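Local coordinates for protein alpha-galactosidase (Lactobacillus brevis, PDB 3MI6) that probably releases terminal, non-reducing alpha-D-galactose residues from alpha-galactosides by hydrolysis, as a member of glycoside hydrolase family 36, at residues D[373-378]-D[387-392]; D[411-416]-D[471-476]; D[574-579]-D[602-607]. All blocks are in the same frame, centred on the assembly; numbering follows the deposited sequence.

Interaction 1 of 3, residues D[373-378]-D[387-392]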
loop_
_atom_site.group_PDB
_atom_site.type_symbol
_atom_site.label_atom_id
_atom_site.label_comp_id
_atom_site.label_asym_id
_atom_site.label_seq_id
_atom_site.Cartn_x
_atom_site.Cartn_y
_atom_site.Cartn_z
ATOM N N HIS D 373 11.153 48.027 -28.691
ATOM C CA HIS D 373 12.558 48.069 -28.302
ATOM C C HIS D 373 12.921 46.911 -27.359
ATOM O O HIS D 373 13.697 47.075 -26.417
ATOM C CB HIS D 373 12.968 49.448 -27.739
ATOM C CG HIS D 373 11.939 50.106 -26.862
ATOM N ND1 HIS D 373 10.718 50.546 -27.337
ATOM C CD2 HIS D 373 11.971 50.443 -25.550
ATOM C CE1 HIS D 373 10.032 51.094 -26.348
ATOM N NE2 HIS D 373 10.773 51.049 -25.255
ATOM N N ARG D 374 12.362 45.733 -27.642
ATOM C CA ARG D 374 12.563 44.551 -26.809
ATOM C C ARG D 374 14.010 44.097 -26.747
ATOM O O ARG D 374 14.411 43.200 -27.477
ATOM C CB ARG D 374 11.706 43.384 -27.300
ATOM C CG ARG D 374 10.242 43.497 -26.965
ATOM C CD ARG D 374 9.971 43.269 -25.478
ATOM N NE ARG D 374 9.887 41.865 -25.094
ATOM C CZ ARG D 374 9.301 41.422 -23.983
ATOM N NH1 ARG D 374 8.730 42.267 -23.133
ATOM N NH2 ARG D 374 9.272 40.123 -23.721
ATOM N N ASP D 375 14.791 44.703 -25.865
ATOM C CA ASP D 375 16.159 44.267 -25.650
ATOM C C ASP D 375 16.210 43.628 -24.282
ATOM O O ASP D 375 17.215 43.034 -23.872
ATOM C CB ASP D 375 17.102 45.455 -25.753
ATOM C CG ASP D 375 17.093 46.067 -27.138
ATOM O OD1 ASP D 375 17.324 45.312 -28.113
ATOM O OD2 ASP D 375 16.836 47.287 -27.259
ATOM N N ASP D 376 15.079 43.741 -23.596
ATOM C CA ASP D 376 14.903 43.210 -22.262
ATOM C C ASP D 376 13.530 42.581 -22.223
ATOM O O ASP D 376 12.777 42.676 -23.196
ATOM C CB ASP D 376 14.961 44.348 -21.244
ATOM C CG ASP D 376 16.090 44.177 -20.250
ATOM O OD1 ASP D 376 16.960 43.308 -20.484
ATOM O OD2 ASP D 376 16.112 44.903 -19.231
ATOM N N ASP D 377 13.191 41.946 -21.103
ATOM C CA ASP D 377 11.812 41.504 -20.912
ATOM C C ASP D 377 10.995 42.460 -20.030
ATOM O O ASP D 377 10.236 42.024 -19.162
ATOM C CB ASP D 377 11.711 40.026 -20.449
ATOM C CG ASP D 377 12.408 39.746 -19.114
ATOM O OD1 ASP D 377 13.171 40.611 -18.611
ATOM O OD2 ASP D 377 12.183 38.629 -18.580
ATOM N N THR D 378 11.134 43.762 -20.273
ATOM C CA THR D 378 10.464 44.748 -19.432
ATOM C C THR D 378 10.007 45.991 -20.178
ATOM O O THR D 378 9.857 47.045 -19.575
ATOM C CB THR D 378 11.394 45.222 -18.293
ATOM O OG1 THR D 378 12.469 45.994 -18.845
ATOM C CG2 THR D 378 11.977 44.047 -17.526
ATOM N N ASP D 387 11.150 46.541 -35.047
ATOM C CA ASP D 387 12.205 47.249 -34.319
ATOM C C ASP D 387 13.392 47.509 -35.237
ATOM O O ASP D 387 14.178 46.596 -35.506
ATOM C CB ASP D 387 12.671 46.424 -33.111
ATOM C CG ASP D 387 13.863 47.054 -32.395
ATOM O OD1 ASP D 387 14.136 48.249 -32.643
ATOM O OD2 ASP D 387 14.525 46.365 -31.582
ATOM N N GLN D 388 13.541 48.750 -35.693
ATOM C CA GLN D 388 14.518 49.063 -36.743
ATOM C C GLN D 388 16.002 48.932 -36.360
ATOM O O GLN D 388 16.855 48.829 -37.235
ATOM C CB GLN D 388 14.213 50.420 -37.401
ATOM C CG GLN D 388 12.916 50.413 -38.221
ATOM C CD GLN D 388 12.570 51.761 -38.839
ATOM O OE1 GLN D 388 13.449 52.564 -39.156
ATOM N NE2 GLN D 388 11.277 52.006 -39.021
ATOM N N ARG D 389 16.315 48.917 -35.070
ATOM C CA ARG D 389 17.691 48.666 -34.658
ATOM C C ARG D 389 18.140 47.276 -35.094
ATOM O O ARG D 389 19.314 47.056 -35.393
ATOM C CB ARG D 389 17.838 48.730 -33.145
ATOM C CG ARG D 389 17.171 49.881 -32.456
ATOM C CD ARG D 389 17.205 49.606 -30.961
ATOM N NE ARG D 389 16.577 50.654 -30.169
ATOM C CZ ARG D 389 16.569 50.662 -28.840
ATOM N NH1 ARG D 389 17.155 49.672 -28.176
ATOM N NH2 ARG D 389 15.979 51.654 -28.178
ATOM N N LYS D 390 17.207 46.328 -35.096
ATOM C CA LYS D 390 17.558 44.936 -35.355
ATOM C C LYS D 390 17.010 44.470 -36.695
ATOM O O LYS D 390 17.397 43.414 -37.197
ATOM C CB LYS D 390 17.082 44.024 -34.213
ATOM C CG LYS D 390 16.631 44.777 -32.960
ATOM C CD LYS D 390 17.225 44.221 -31.651
ATOM C CE LYS D 390 16.706 42.835 -31.325
ATOM N NZ LYS D 390 15.446 42.599 -32.066
ATOM N N PHE D 391 16.113 45.264 -37.272
ATOM C CA PHE D 391 15.564 44.981 -38.600
ATOM C C PHE D 391 15.384 46.255 -39.421
ATOM O O PHE D 391 14.278 46.781 -39.525
ATOM C CB PHE D 391 14.242 44.206 -38.506
ATOM C CG PHE D 391 14.396 42.822 -37.955
ATOM C CD1 PHE D 391 15.043 41.842 -38.687
ATOM C CD2 PHE D 391 13.906 42.499 -36.702
ATOM C CE1 PHE D 391 15.195 40.568 -38.181
ATOM C CE2 PHE D 391 14.056 41.224 -36.187
ATOM C CZ PHE D 391 14.698 40.259 -36.927
ATOM N N PRO D 392 16.480 46.742 -40.021
ATOM C CA PRO D 392 16.522 47.999 -40.779
ATOM C C PRO D 392 15.482 48.108 -41.903
ATOM O O PRO D 392 14.873 49.172 -42.067
ATOM C CB PRO D 392 17.936 47.998 -41.361
ATOM C CG PRO D 392 18.733 47.174 -40.400
ATOM C CD PRO D 392 17.803 46.096 -39.947
#
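His373 meets Arg389 with its aliphatic part alone: CB lies over one face of the guanidinium, offset toward the rim, 3.8 Å from NH2 of Arg389. CG of His373 sits between the backbone N and the carbonyl carbon (chi1 39°); the imidazole extends beyond the contact. Arg374 follows, centre of an inverse gamma turn, and its charge is spent elsewhere, in a salt bridge to Asp368, a residue predicted to bind substrate. Both segments belong to one long loop between strand 363-366 and helix 394-404 of the melibiase barrel, so the contact ties the loop to itself beside the probable sugar site. Asp375 supplies the ionic link, OD2 standing 2.6 Å from NH1 of Arg389 in a salt bridge. The carboxylate and guanidinium planes are only 19° apart, and the arginine arrives extended from CG to NE. The other carboxylate oxygen, OD1 of Asp375, rests 3.7 Å from CD of Lys390, whose chain runs antiparallel alongside the aspartate. NZ of Lys390 is hydrogen-bonded to the backbone O of Gly369 and makes a long salt bridge, 3.9 Å from NZ of Lys390 to OD2 of Asp387.

Interaction 2 of 3, residues D[411-416]-D[471-476]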
loop_
_atom_site.group_PDB
_atom_site.type_symbol
_atom_site.label_atom_id
_atom_site.label_comp_id
_atom_site.label_asym_id
_atom_site.label_seq_id
_atom_site.Cartn_x
_atom_site.Cartn_y
_atom_site.Cartn_z
ATOM N N LEU D 411 6.632 33.937 -36.573
ATOM C CA LEU D 411 7.062 34.860 -35.527
ATOM C C LEU D 411 6.161 34.850 -34.295
ATOM O O LEU D 411 5.057 34.323 -34.316
ATOM C CB LEU D 411 7.283 36.291 -36.065
ATOM C CG LEU D 411 6.112 37.254 -36.296
ATOM C CD1 LEU D 411 5.652 37.817 -34.984
ATOM C CD2 LEU D 411 6.510 38.395 -37.211
ATOM N N TRP D 412 6.665 35.471 -33.236
ATOM C CA TRP D 412 6.154 35.371 -31.877
ATOM C C TRP D 412 5.388 36.639 -31.481
ATOM O O TRP D 412 5.899 37.752 -31.580
ATOM C CB TRP D 412 7.373 35.169 -30.965
ATOM C CG TRP D 412 7.150 35.090 -29.494
ATOM C CD1 TRP D 412 7.197 33.969 -28.732
ATOM C CD2 TRP D 412 6.918 36.183 -28.586
ATOM N NE1 TRP D 412 6.991 34.281 -27.410
ATOM C CE2 TRP D 412 6.815 35.634 -27.292
ATOM C CE3 TRP D 412 6.778 37.569 -28.742
ATOM C CZ2 TRP D 412 6.566 36.420 -26.158
ATOM C CZ3 TRP D 412 6.540 38.345 -27.619
ATOM C CH2 TRP D 412 6.434 37.772 -26.345
ATOM N N PHE D 413 4.149 36.469 -31.054
ATOM C CA PHE D 413 3.408 37.543 -30.416
ATOM C C PHE D 413 3.058 37.132 -28.988
ATOM O O PHE D 413 3.022 35.938 -28.665
ATOM C CB PHE D 413 2.102 37.812 -31.158
ATOM C CG PHE D 413 2.279 38.360 -32.538
ATOM C CD1 PHE D 413 2.313 39.728 -32.753
ATOM C CD2 PHE D 413 2.386 37.509 -33.627
ATOM C CE1 PHE D 413 2.468 40.234 -34.033
ATOM C CE2 PHE D 413 2.538 38.005 -34.902
ATOM C CZ PHE D 413 2.583 39.369 -35.108
ATOM N N GLU D 414 2.788 38.128 -28.144
ATOM C CA GLU D 414 2.158 37.924 -26.836
ATOM C C GLU D 414 1.080 38.992 -26.685
ATOM O O GLU D 414 1.233 39.923 -25.901
ATOM C CB GLU D 414 3.184 38.019 -25.692
ATOM C CG GLU D 414 2.698 37.482 -24.341
ATOM C CD GLU D 414 3.750 37.582 -23.240
ATOM O OE1 GLU D 414 4.941 37.770 -23.551
ATOM O OE2 GLU D 414 3.389 37.468 -22.051
ATOM N N PRO D 415 -0.021 38.846 -27.448
ATOM C CA PRO D 415 -1.107 39.819 -27.655
ATOM C C PRO D 415 -1.740 40.352 -26.378
ATOM O O PRO D 415 -1.861 41.574 -26.205
ATOM C CB PRO D 415 -2.165 39.002 -28.396
ATOM C CG PRO D 415 -1.409 37.935 -29.070
ATOM C CD PRO D 415 -0.298 37.572 -28.136
ATOM N N GLU D 416 -2.163 39.436 -25.512
ATOM C CA GLU D 416 -2.924 39.780 -24.317
ATOM C C GLU D 416 -2.165 40.677 -23.309
ATOM O O GLU D 416 -2.732 41.075 -22.288
ATOM C CB GLU D 416 -3.412 38.488 -23.639
ATOM C CG GLU D 416 -4.103 37.479 -24.587
ATOM C CD GLU D 416 -3.910 36.016 -24.158
ATOM O OE1 GLU D 416 -4.457 35.616 -23.106
ATOM O OE2 GLU D 416 -3.213 35.260 -24.874
ATOM N N ALA D 471 4.313 40.453 -43.876
ATOM C CA ALA D 471 5.449 39.537 -43.829
ATOM C C ALA D 471 5.133 38.102 -44.313
ATOM O O ALA D 471 5.977 37.193 -44.222
ATOM C CB ALA D 471 6.042 39.526 -42.429
ATOM N N ASN D 472 3.919 37.917 -44.831
ATOM C CA ASN D 472 3.460 36.627 -45.363
ATOM C C ASN D 472 3.736 35.451 -44.434
ATOM O O ASN D 472 4.346 34.454 -44.815
ATOM C CB ASN D 472 4.047 36.377 -46.755
ATOM C CG ASN D 472 3.795 37.536 -47.698
ATOM O OD1 ASN D 472 2.691 37.687 -48.254
ATOM N ND2 ASN D 472 4.810 38.380 -47.868
ATOM N N LEU D 473 3.259 35.581 -43.208
ATOM C CA LEU D 473 3.535 34.605 -42.179
ATOM C C LEU D 473 2.938 33.232 -42.468
ATOM O O LEU D 473 1.827 33.107 -42.970
ATOM C CB LEU D 473 3.021 35.127 -40.849
ATOM C CG LEU D 473 3.690 36.418 -40.401
ATOM C CD1 LEU D 473 3.091 36.860 -39.084
ATOM C CD2 LEU D 473 5.190 36.237 -40.286
ATOM N N ASP D 474 3.685 32.195 -42.142
ATOM C CA ASP D 474 3.180 30.853 -42.307
ATOM C C ASP D 474 2.706 30.332 -40.969
ATOM O O ASP D 474 1.996 29.324 -40.903
ATOM C CB ASP D 474 4.277 29.947 -42.847
ATOM C CG ASP D 474 4.656 30.290 -44.254
ATOM O OD1 ASP D 474 3.838 30.014 -45.160
ATOM O OD2 ASP D 474 5.763 30.837 -44.446
ATOM N N TYR D 475 3.077 31.045 -39.910
ATOM C CA TYR D 475 3.046 30.491 -38.560
ATOM C C TYR D 475 3.225 31.597 -37.536
ATOM O O TYR D 475 3.976 32.542 -37.757
ATOM C CB TYR D 475 4.179 29.467 -38.447
ATOM C CG TYR D 475 4.557 28.948 -37.072
ATOM C CD1 TYR D 475 5.386 29.669 -36.240
ATOM C CD2 TYR D 475 4.158 27.686 -36.653
ATOM C CE1 TYR D 475 5.766 29.171 -35.000
ATOM C CE2 TYR D 475 4.535 27.177 -35.417
ATOM C CZ TYR D 475 5.341 27.922 -34.593
ATOM O OH TYR D 475 5.716 27.419 -33.357
ATOM N N ILE D 476 2.526 31.471 -36.420
ATOM C CA ILE D 476 2.630 32.420 -35.325
ATOM C C ILE D 476 2.712 31.665 -33.989
ATOM O O ILE D 476 1.918 30.772 -33.701
ATOM C CB ILE D 476 1.449 33.438 -35.348
ATOM C CG1 ILE D 476 1.769 34.605 -36.289
ATOM C CG2 ILE D 476 1.153 33.971 -33.975
ATOM C CD1 ILE D 476 0.603 35.511 -36.558
#
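Leu411 and Ile476 pair as neighbours on adjacent parallel strands, and Ile476 shows how a branched side chain fills such a junction. Its CB lies 3.9 Å from the carbonyl O of Leu411, an oxygen that also receives a CA-H...O contact from Ile476. From CB the chain divides. CG2, anti to the backbone N, comes within 3.8 Å of CD2 of Phe413; CG1, anti to the carbonyl carbon (chi1 -85°), approaches CE2 of the same ring. At the tip, CD1 of Ile476 lies 3.6 Å from CE2 of Phe413, reaching the ring obliquely. Leu473 enlarges this apolar patch: its CD2 is 4.0 Å from CD2 of Leu411, while its CD1 lies at the edge of the Phe413 ring, near the ring plane. The strands are linked by a backbone hydrogen bond from Leu411 N to Tyr475 O (3.2 Å). Strands 408-413 and 475-478 are consecutive staves of the eight-stranded parallel barrel; helix 454-471 covers their apolar side, Ile468 touching both Leu473 and Ile476 and Met467 touching Phe413, and Tyr475 packs against Met363 and Val365 of strand 363-366.

Interaction 3 of 3, residues D[574-579]-D[602-607]; sequences AHVSAV and LGYELD
Val576 and Tyr604 pair in parallel register where the axes of the weakly bonded strand segments 574-576 and 602-604 diverge by 44°, and the backbone bonds Val576 N to Gly603 O (2.8 Å) and Glu605 N to Val576 O (3.2 Å) join the chains around them. Beyond the backbone, the two faces differ in chemistry. On one, Val576 and Tyr604 run alongside one another in the same direction: CB of Val576 is 3.7 Å from CE1 of Tyr604, and CG2 of Val576 meets CD1 of Leu602 at 4.0 Å. Further on, CB of Ala578 touches CB of Leu606. On the other face, ND1 of His575 donates to the anti lone pair of Glu605 OE1 over 2.5 Å; OE1 lies at the ring edge, near its plane, with the carboxylate turned 66° from the imidazole. Glu605 places CG anti to its backbone N (chi1 -160°) and runs extended beyond it. CD2 of His575 lies 3.5 Å from CA of Gly603. Helix 590-597 connects the strands as a beta-alpha-beta crossover, the last such unit of a TIM barrel, and the side chain of Glu605 lies about 5 Å from that of Lys477, predicted to bind substrate, and about 6 Å from that of Asp549, the predicted proton donor.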
loop_
_atom_site.group_PDB
_atom_site.type_symbol
_atom_site.label_atom_id
_atom_site.label_comp_id
_atom_site.label_asym_id
_atom_site.label_seq_id
_atom_site.Cartn_x
_atom_site.Cartn_y
_atom_site.Cartn_z
ATOM N N ALA D 574 7.913 19.964 -29.478
ATOM C CA ALA D 574 9.081 19.516 -28.729
ATOM C C ALA D 574 10.355 19.906 -29.461
ATOM O O ALA D 574 10.563 19.491 -30.586
ATOM C CB ALA D 574 9.036 18.023 -28.539
ATOM N N HIS D 575 11.214 20.700 -28.836
ATOM C CA HIS D 575 12.455 21.099 -29.499
ATOM C C HIS D 575 13.694 20.437 -28.874
ATOM O O HIS D 575 13.782 20.290 -27.666
ATOM C CB HIS D 575 12.630 22.621 -29.478
ATOM C CG HIS D 575 11.471 23.387 -30.041
ATOM N ND1 HIS D 575 11.316 24.746 -29.847
ATOM C CD2 HIS D 575 10.423 22.998 -30.805
ATOM C CE1 HIS D 575 10.217 25.158 -30.454
ATOM N NE2 HIS D 575 9.657 24.118 -31.046
ATOM N N VAL D 576 14.654 20.051 -29.703
ATOM C CA VAL D 576 15.955 19.630 -29.207
ATOM C C VAL D 576 16.725 20.857 -28.753
ATOM O O VAL D 576 16.966 21.760 -29.549
ATOM C CB VAL D 576 16.784 18.957 -30.305
ATOM C CG1 VAL D 576 18.229 18.775 -29.844
ATOM C CG2 VAL D 576 16.145 17.627 -30.729
ATOM N N SER D 577 17.116 20.898 -27.479
ATOM C CA SER D 577 17.754 22.099 -26.938
ATOM C C SER D 577 19.222 21.917 -26.577
ATOM O O SER D 577 19.775 20.833 -26.685
ATOM C CB SER D 577 16.985 22.636 -25.737
ATOM O OG SER D 577 17.133 21.770 -24.636
ATOM N N ALA D 578 19.857 23.004 -26.164
ATOM C CA ALA D 578 21.279 22.962 -25.861
ATOM C C ALA D 578 21.545 22.417 -24.459
ATOM O O ALA D 578 20.652 22.354 -23.611
ATOM C CB ALA D 578 21.905 24.346 -26.034
ATOM N N VAL D 579 22.798 22.061 -24.219
ATOM C CA VAL D 579 23.193 21.346 -23.017
ATOM C C VAL D 579 24.522 21.956 -22.490
ATOM O O VAL D 579 25.365 22.384 -23.284
ATOM C CB VAL D 579 23.274 19.833 -23.380
ATOM C CG1 VAL D 579 24.712 19.344 -23.543
ATOM C CG2 VAL D 579 22.461 18.983 -22.408
ATOM N N LEU D 602 8.724 17.809 -33.870
ATOM C CA LEU D 602 10.157 18.083 -33.752
ATOM C C LEU D 602 10.525 19.498 -34.173
ATOM O O LEU D 602 9.960 20.046 -35.116
ATOM C CB LEU D 602 10.978 17.055 -34.557
ATOM C CG LEU D 602 12.498 17.188 -34.473
ATOM C CD1 LEU D 602 12.962 16.961 -33.054
ATOM C CD2 LEU D 602 13.203 16.231 -35.432
ATOM N N GLY D 603 11.474 20.079 -33.452
ATOM C CA GLY D 603 11.878 21.458 -33.643
ATOM C C GLY D 603 13.234 21.633 -32.998
ATOM O O GLY D 603 13.637 20.806 -32.187
ATOM N N TYR D 604 13.958 22.676 -33.377
ATOM C CA TYR D 604 15.286 22.908 -32.829
ATOM C C TYR D 604 15.373 24.292 -32.253
ATOM O O TYR D 604 14.881 25.240 -32.847
ATOM C CB TYR D 604 16.380 22.669 -33.876
ATOM C CG TYR D 604 16.528 21.216 -34.192
ATOM C CD1 TYR D 604 17.520 20.454 -33.590
ATOM C CD2 TYR D 604 15.640 20.588 -35.048
ATOM C CE1 TYR D 604 17.640 19.085 -33.854
ATOM C CE2 TYR D 604 15.743 19.234 -35.319
ATOM C CZ TYR D 604 16.747 18.488 -34.721
ATOM O OH TYR D 604 16.845 17.153 -34.993
ATOM N N GLU D 605 15.991 24.404 -31.088
ATOM C CA GLU D 605 16.021 25.667 -30.364
ATOM C C GLU D 605 17.425 25.916 -29.841
ATOM O O GLU D 605 17.611 26.282 -28.679
ATOM C CB GLU D 605 15.004 25.643 -29.215
ATOM C CG GLU D 605 14.612 27.031 -28.708
ATOM C CD GLU D 605 13.344 27.024 -27.850
ATOM O OE1 GLU D 605 12.412 26.235 -28.135
ATOM O OE2 GLU D 605 13.274 27.824 -26.895
ATOM N N LEU D 606 18.414 25.688 -30.703
ATOM C CA LEU D 606 19.806 25.891 -30.326
ATOM C C LEU D 606 20.609 26.607 -31.402
ATOM O O LEU D 606 20.249 26.591 -32.575
ATOM C CB LEU D 606 20.478 24.576 -29.919
ATOM C CG LEU D 606 20.992 23.484 -30.856
ATOM C CD1 LEU D 606 21.362 22.305 -29.988
ATOM C CD2 LEU D 606 19.971 23.065 -31.854
ATOM N N ASP D 607 21.688 27.262 -30.984
ATOM C CA ASP D 607 22.517 28.010 -31.907
ATOM C C ASP D 607 23.356 27.054 -32.732
ATOM O O ASP D 607 24.484 26.737 -32.359
ATOM C CB ASP D 607 23.424 28.963 -31.146
ATOM C CG ASP D 607 24.070 29.973 -32.050
ATOM O OD1 ASP D 607 23.906 29.835 -33.279
ATOM O OD2 ASP D 607 24.720 30.911 -31.539
#

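Overall arrangement
The three contacts illustrate how chemistry follows position in a (beta/alpha)8 barrel. Interactions 2 and 3 are buried and belong to the same parallel sheet, each joining strands that are neighbours in it; their centres lie 20 Å apart. Interaction 2 is held chiefly by apolar side chains beneath a helix, whereas interaction 3 combines an apolar face with a hydrogen-bonded histidine and carboxylate, whose glutamate lies near the predicted catalytic residues. Interaction 1 is only partly buried and joins no strands: it holds together two parts of a single loop through charge, and its centre is 16 Å from that of interaction 2, with nearest atoms about 5 Å apart.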